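PDB 2QK2: LP04448p from Drosophila melanogaster, which probably binds tubulin through TOG domains such as this one and acts at microtubule plus ends, as in the XMAP215/Dis1 family. Local coordinates for residues A[61-65]-A[77-81]; A[181-185]-A[196-200]; A[48-54]-A[87-91]. All coordinates share one frame. Numbering follows the deposited sequence.

Contact 1 of 3, residues A[61-65]-A[77-81]; sequences LKKVI and AGKCL
Residues 61-65 and 77-81 lie on two consecutive helices, 55-67 and 71-88, that form an antiparallel helical hairpin of the HEAT-repeat type. Both segments are regular alpha helix. Their axes approach to 9.2 Å and cross at -146°. Leu61 and Ala77 set the register, with CA atoms 5.4 Å apart.

Ala77 packs its one side-chain carbon against the facing helix. Ala77 CB lies 3.5 Å from Val64 CG1 and 3.6 Å from Ile65 CG1. Ala77 CB is also 3.9 Å from Leu61 O.

Leu61 and Ile65 both reach Leu81. Leu61 (mt) places Leu61 CD2 4.1 Å from Cys80 CB and Leu61 CD1 4.1 Å from Leu81 CD1. Ile65 (mt) lies on Gly78, with Ile65 CD1 3.7 Å from Gly78 CA. Ile65 CD1 is also 3.8 Å from CD2 of Leu81 (tp).

Leu61 also touches Leu36 of helix 29-45, and Ile65 touches Leu118 of helix 112-126. No hydrogen bond crosses between the segments, so shape fit and apolar burial hold this pair together.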
# COMPACT_ATOMS: atom_id res chain seq x y z
N LEU A 61 -11.05 -7.82 8.14
CA LEU A 61 -10.01 -8.12 7.17
C LEU A 61 -8.63 -7.89 7.77
O LEU A 61 -7.72 -8.70 7.57
CB LEU A 61 -10.19 -7.26 5.91
CG LEU A 61 -11.43 -7.61 5.09
CD1 LEU A 61 -11.53 -6.66 3.89
CD2 LEU A 61 -11.34 -9.07 4.61
N LYS A 62 -8.46 -6.79 8.51
CA LYS A 62 -7.17 -6.51 9.13
C LYS A 62 -6.78 -7.62 10.10
O LYS A 62 -5.62 -8.01 10.18
CB LYS A 62 -7.21 -5.18 9.91
CG LYS A 62 -7.40 -3.95 9.04
CD LYS A 62 -6.56 -2.78 9.55
CE LYS A 62 -6.84 -2.46 11.01
NZ LYS A 62 -8.16 -1.81 11.21
N LYS A 63 -7.76 -8.13 10.84
CA LYS A 63 -7.49 -9.20 11.80
C LYS A 63 -6.95 -10.43 11.08
O LYS A 63 -5.98 -11.04 11.53
CB LYS A 63 -8.77 -9.55 12.57
CG LYS A 63 -8.61 -10.70 13.55
CD LYS A 63 -9.82 -10.81 14.47
CE LYS A 63 -9.77 -12.08 15.33
NZ LYS A 63 -10.07 -13.30 14.52
N VAL A 64 -7.56 -10.78 9.95
CA VAL A 64 -7.09 -11.94 9.19
C VAL A 64 -5.68 -11.67 8.69
O VAL A 64 -4.78 -12.49 8.86
CB VAL A 64 -7.99 -12.23 7.95
CG1 VAL A 64 -7.38 -13.37 7.12
CG2 VAL A 64 -9.41 -12.59 8.39
N ILE A 65 -5.48 -10.50 8.08
CA ILE A 65 -4.18 -10.15 7.54
C ILE A 65 -3.06 -10.18 8.58
O ILE A 65 -2.00 -10.76 8.34
CB ILE A 65 -4.21 -8.75 6.87
CG1 ILE A 65 -5.07 -8.82 5.60
CG2 ILE A 65 -2.79 -8.27 6.56
CD1 ILE A 65 -5.38 -7.48 4.98
N ALA A 77 -7.55 -12.10 2.21
CA ALA A 77 -7.98 -10.93 2.98
C ALA A 77 -7.32 -9.66 2.42
O ALA A 77 -7.94 -8.60 2.38
CB ALA A 77 -7.62 -11.11 4.46
N GLY A 78 -6.07 -9.79 1.99
CA GLY A 78 -5.37 -8.65 1.42
C GLY A 78 -6.05 -8.24 0.12
O GLY A 78 -6.29 -7.06 -0.12
N LYS A 79 -6.37 -9.22 -0.71
CA LYS A 79 -7.03 -8.97 -1.99
C LYS A 79 -8.38 -8.28 -1.75
O LYS A 79 -8.69 -7.27 -2.38
CB LYS A 79 -7.23 -10.28 -2.75
CG LYS A 79 -7.88 -10.12 -4.11
CD LYS A 79 -6.97 -9.33 -5.04
CE LYS A 79 -7.55 -9.21 -6.44
NZ LYS A 79 -6.62 -8.47 -7.34
N CYS A 80 -9.17 -8.83 -0.84
CA CYS A 80 -10.48 -8.24 -0.53
C CYS A 80 -10.34 -6.79 -0.06
O CYS A 80 -11.15 -5.94 -0.42
CB CYS A 80 -11.19 -9.06 0.55
SG CYS A 80 -11.90 -10.62 -0.03
N LEU A 81 -9.32 -6.52 0.75
CA LEU A 81 -9.11 -5.17 1.27
C LEU A 81 -8.78 -4.22 0.11
O LEU A 81 -9.24 -3.08 0.08
CB LEU A 81 -7.97 -5.17 2.30
CG LEU A 81 -7.73 -3.86 3.05
CD1 LEU A 81 -9.00 -3.42 3.78
CD2 LEU A 81 -6.60 -4.05 4.04

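Contact 2 of 3, residues A[181-185]-A[196-200]; sequences LVKTL and SAEAL
This is a HEAT-type helical hairpin, made by residues 181-185 of helix 171-185 and residues 196-200 of helix 190-207. Both segments are alpha-helical and run antiparallel. The axes come within 9.1 Å and cross at -148°. Leu185 and Ser196 are the nearest pair, with CA atoms 5.1 Å apart.

Leu181 (mt) starts the contact and points into it. Leu181 CD1 lies 3.8 Å from Ala199 CB, and Leu181 CB lies 3.6 Å from Leu200 CD1. Leu181 O is 3.6 Å from Ser196 CB. Leu181 also packs on Ala154 and Ile157 of helix 147-161.

Val182 points away and adds little. Val182 N is 4.3 Å from Leu200 CD2.

Thr184 (p) brings a hydroxyl to the interface. Thr184 OG1 is 3.1 Å from Leu181 O. Leu185 (tp) ends the segment. Leu185 CD1 is 4.1 Å from Ala197 CB, and Leu185 CD2 is 4.1 Å from Leu200 CD2. Leu185 also touches Ile227 of helix 221-233.

Ser196 OG (chi1 m) is hydrogen-bonded to Val192 O, one turn earlier in its own helix. Across the hairpin, Thr184 OG1 lies only 2.6 Å from Ser196 OG.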
# COMPACT_ATOMS: atom_id res chain seq x y z
N LEU A 181 15.12 7.51 3.49
CA LEU A 181 15.48 6.61 2.40
C LEU A 181 16.99 6.51 2.18
O LEU A 181 17.49 5.45 1.79
CB LEU A 181 14.78 7.04 1.10
CG LEU A 181 13.27 6.76 1.04
CD1 LEU A 181 12.63 7.48 -0.15
CD2 LEU A 181 13.06 5.27 0.94
N VAL A 182 17.72 7.59 2.41
CA VAL A 182 19.17 7.56 2.24
C VAL A 182 19.74 6.63 3.31
O VAL A 182 20.72 5.91 3.09
CB VAL A 182 19.80 8.96 2.39
CG1 VAL A 182 21.32 8.85 2.49
CG2 VAL A 182 19.43 9.81 1.19
N LYS A 183 19.09 6.63 4.47
CA LYS A 183 19.51 5.79 5.58
C LYS A 183 19.40 4.31 5.18
O LYS A 183 20.33 3.54 5.36
CB LYS A 183 18.64 6.08 6.80
CG LYS A 183 19.26 5.67 8.12
CD LYS A 183 18.48 6.31 9.26
CE LYS A 183 18.46 7.83 9.11
NZ LYS A 183 17.45 8.49 9.99
N THR A 184 18.26 3.91 4.62
CA THR A 184 18.10 2.52 4.22
C THR A 184 18.94 2.23 2.97
O THR A 184 19.32 1.09 2.71
CB THR A 184 16.61 2.15 3.96
OG1 THR A 184 16.02 3.07 3.03
CG2 THR A 184 15.83 2.19 5.27
N LEU A 185 19.24 3.27 2.20
CA LEU A 185 20.05 3.12 1.00
C LEU A 185 21.45 2.66 1.40
O LEU A 185 22.10 1.90 0.68
CB LEU A 185 20.16 4.45 0.24
CG LEU A 185 21.10 4.49 -0.96
CD1 LEU A 185 20.55 3.63 -2.10
CD2 LEU A 185 21.28 5.93 -1.42
N SER A 196 15.49 1.23 -1.97
CA SER A 196 15.66 2.62 -1.57
C SER A 196 16.09 3.47 -2.77
O SER A 196 15.65 4.61 -2.91
CB SER A 196 16.71 2.73 -0.46
OG SER A 196 16.32 1.99 0.68
N ALA A 197 16.95 2.91 -3.61
CA ALA A 197 17.41 3.62 -4.80
C ALA A 197 16.23 3.87 -5.74
O ALA A 197 16.13 4.94 -6.34
CB ALA A 197 18.49 2.81 -5.52
N GLU A 198 15.36 2.88 -5.87
CA GLU A 198 14.19 3.01 -6.74
C GLU A 198 13.26 4.12 -6.26
O GLU A 198 12.75 4.91 -7.06
CB GLU A 198 13.42 1.69 -6.83
CG GLU A 198 12.40 1.68 -7.95
CD GLU A 198 11.78 0.31 -8.18
OE1 GLU A 198 12.45 -0.70 -7.88
OE2 GLU A 198 10.64 0.24 -8.66
N ALA A 199 13.07 4.19 -4.95
CA ALA A 199 12.21 5.21 -4.36
C ALA A 199 12.82 6.60 -4.55
O ALA A 199 12.13 7.56 -4.90
CB ALA A 199 12.00 4.93 -2.87
N LEU A 200 14.13 6.69 -4.31
CA LEU A 200 14.85 7.96 -4.45
C LEU A 200 14.82 8.44 -5.90
O LEU A 200 14.61 9.63 -6.16
CB LEU A 200 16.30 7.79 -3.99
CG LEU A 200 16.77 8.31 -2.62
CD1 LEU A 200 15.63 8.94 -1.83
CD2 LEU A 200 17.40 7.16 -1.87

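Contact 3 of 3, residues A[48-54]-A[87-91]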
# COMPACT_ATOMS: atom_id res chain seq x y z
N LYS A 48 -18.30 -0.79 -8.09
CA LYS A 48 -18.71 0.49 -7.51
C LYS A 48 -19.49 0.21 -6.23
O LYS A 48 -20.55 -0.42 -6.25
CB LYS A 48 -19.58 1.26 -8.51
CG LYS A 48 -19.93 2.67 -8.07
CD LYS A 48 -18.70 3.56 -8.02
CE LYS A 48 -19.07 4.99 -7.65
NZ LYS A 48 -17.89 5.91 -7.64
N LEU A 49 -18.96 0.69 -5.11
CA LEU A 49 -19.60 0.45 -3.82
C LEU A 49 -20.34 1.64 -3.24
O LEU A 49 -19.88 2.78 -3.29
CB LEU A 49 -18.55 -0.05 -2.82
CG LEU A 49 -17.79 -1.30 -3.28
CD1 LEU A 49 -16.69 -1.66 -2.28
CD2 LEU A 49 -18.78 -2.46 -3.43
N GLU A 50 -21.51 1.35 -2.68
CA GLU A 50 -22.35 2.36 -2.05
C GLU A 50 -21.75 2.81 -0.72
O GLU A 50 -20.97 2.07 -0.11
CB GLU A 50 -23.74 1.75 -1.82
CG GLU A 50 -24.81 2.70 -1.34
CD GLU A 50 -26.13 1.98 -1.11
OE1 GLU A 50 -26.24 1.25 -0.11
OE2 GLU A 50 -27.03 2.13 -1.96
N ASN A 51 -22.10 4.01 -0.28
CA ASN A 51 -21.60 4.52 1.00
C ASN A 51 -22.15 3.61 2.09
O ASN A 51 -23.18 2.98 1.91
CB ASN A 51 -22.08 5.94 1.24
CG ASN A 51 -21.59 6.91 0.20
OD1 ASN A 51 -20.38 7.08 0.02
ND2 ASN A 51 -22.52 7.55 -0.51
N GLY A 52 -21.47 3.56 3.23
CA GLY A 52 -21.95 2.72 4.32
C GLY A 52 -20.96 2.61 5.46
O GLY A 52 -19.91 3.25 5.44
N GLU A 53 -21.30 1.80 6.46
CA GLU A 53 -20.42 1.61 7.62
C GLU A 53 -19.53 0.40 7.37
O GLU A 53 -19.89 -0.73 7.72
CB GLU A 53 -21.26 1.37 8.88
CG GLU A 53 -22.24 2.50 9.20
CD GLU A 53 -21.55 3.84 9.33
OE1 GLU A 53 -20.53 3.91 10.05
OE2 GLU A 53 -22.03 4.82 8.72
N TYR A 54 -18.35 0.63 6.79
CA TYR A 54 -17.43 -0.47 6.48
C TYR A 54 -16.44 -0.77 7.59
O TYR A 54 -15.62 -1.69 7.47
CB TYR A 54 -16.68 -0.17 5.18
CG TYR A 54 -17.57 -0.18 3.96
CD1 TYR A 54 -18.17 0.99 3.49
CD2 TYR A 54 -17.83 -1.38 3.28
CE1 TYR A 54 -19.02 0.96 2.36
CE2 TYR A 54 -18.66 -1.42 2.18
CZ TYR A 54 -19.25 -0.25 1.72
OH TYR A 54 -20.07 -0.30 0.61
N GLY A 87 -13.12 0.07 -4.62
CA GLY A 87 -14.53 0.29 -4.86
C GLY A 87 -15.10 1.49 -4.14
O GLY A 87 -16.16 2.00 -4.52
N LEU A 88 -14.41 1.95 -3.11
CA LEU A 88 -14.83 3.09 -2.31
C LEU A 88 -14.05 4.35 -2.68
O LEU A 88 -14.46 5.46 -2.37
CB LEU A 88 -14.62 2.78 -0.82
CG LEU A 88 -15.80 2.47 0.12
CD1 LEU A 88 -17.02 2.00 -0.64
CD2 LEU A 88 -15.35 1.42 1.13
N ALA A 89 -12.90 4.16 -3.33
CA ALA A 89 -12.05 5.28 -3.72
C ALA A 89 -11.83 6.19 -2.52
O ALA A 89 -11.45 5.72 -1.45
CB ALA A 89 -12.69 6.04 -4.88
N LYS A 90 -12.08 7.49 -2.68
CA LYS A 90 -11.89 8.44 -1.58
C LYS A 90 -12.78 8.16 -0.38
O LYS A 90 -12.49 8.62 0.72
CB LYS A 90 -12.13 9.87 -2.07
CG LYS A 90 -11.21 10.31 -3.20
CD LYS A 90 -9.77 10.48 -2.75
CE LYS A 90 -8.88 10.87 -3.92
NZ LYS A 90 -9.37 12.10 -4.60
N ARG A 91 -13.87 7.43 -0.59
CA ARG A 91 -14.78 7.09 0.51
C ARG A 91 -14.08 6.18 1.52
O ARG A 91 -14.62 5.90 2.59
CB ARG A 91 -16.04 6.39 -0.01
CG ARG A 91 -17.18 7.30 -0.48
CD ARG A 91 -17.08 7.66 -1.96
NE ARG A 91 -17.09 6.50 -2.84
CZ ARG A 91 -18.06 5.59 -2.91
NH1 ARG A 91 -19.14 5.70 -2.14
NH2 ARG A 91 -17.96 4.57 -3.76
O HOH W 1 -15.89 5.27 -6.05
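Arg91 is the chief polar side chain here. Its chi angles of -85°, 89°, 59° and 59° fold it back compactly. Its guanidinium meets the irregular segment 48-54, extended over residues 48-51, edge-on. Arg91 NH2 donates to Leu49 O at 2.7 Å, and Arg91 NH1 adds a weak bond to Leu49 O at 3.2 Å. Arg91 NH1 also donates to Asn51 OD1 at 2.8 Å. The CA-to-CB bond of Lys48 points away, but its chain, kinked at chi2, brings Lys48 NZ to 4.1 Å from Arg91 NH2. Water 1 accepts from both.

Leu88, with chi1 -106° and chi2 21°, sets Leu88 CD1 3.4 Å from Leu49 CB. Tyr54 (chi1 m, chi2 92°) presents its ring face to Leu88 CD2, 3.9 Å from the Tyr54 ring centroid, in a CH-pi contact. Tyr54 OH donates to Glu50 O at 2.6 Å.

Leu49 N donates to Gly87 O at 3.1 Å. Leu49 (mt) places CD1 where a CB on Gly87 would clash. Ala89, with positive phi, is the first residue past the helix to leave helical angles.

The contact joins the linker between helices 29-45 and 55-67 to the end of helix 71-88 and the 3-10 turn after it. Leu49 and Tyr54 touch Leu84 of that helix, and Tyr54 N is hydrogen-bonded to Tyr95 OH of helix 93-105.

From the N terminus, contact 3 opens first, in the linker at 48-54 after helix 29-45. Contact 1 opens next at 61-65 and closes at 77-81, pairing helices 55-67 and 71-88. Contact 3 then closes at 87-91, so contact 1 lies wholly within its span. Both use helix 71-88. Their centres are 16 Å apart and their nearest atoms about 7 Å apart. Contact 2 follows in series and closes a short loop between helices 171-185 and 190-207. It lies across the centre of the chain from the others, 28 Å from contact 1 and 34 Å from contact 3, centre to centre. Contacts 1 and 2 each join consecutive helices, while contact 3 ties an interhelical linker to a helix end.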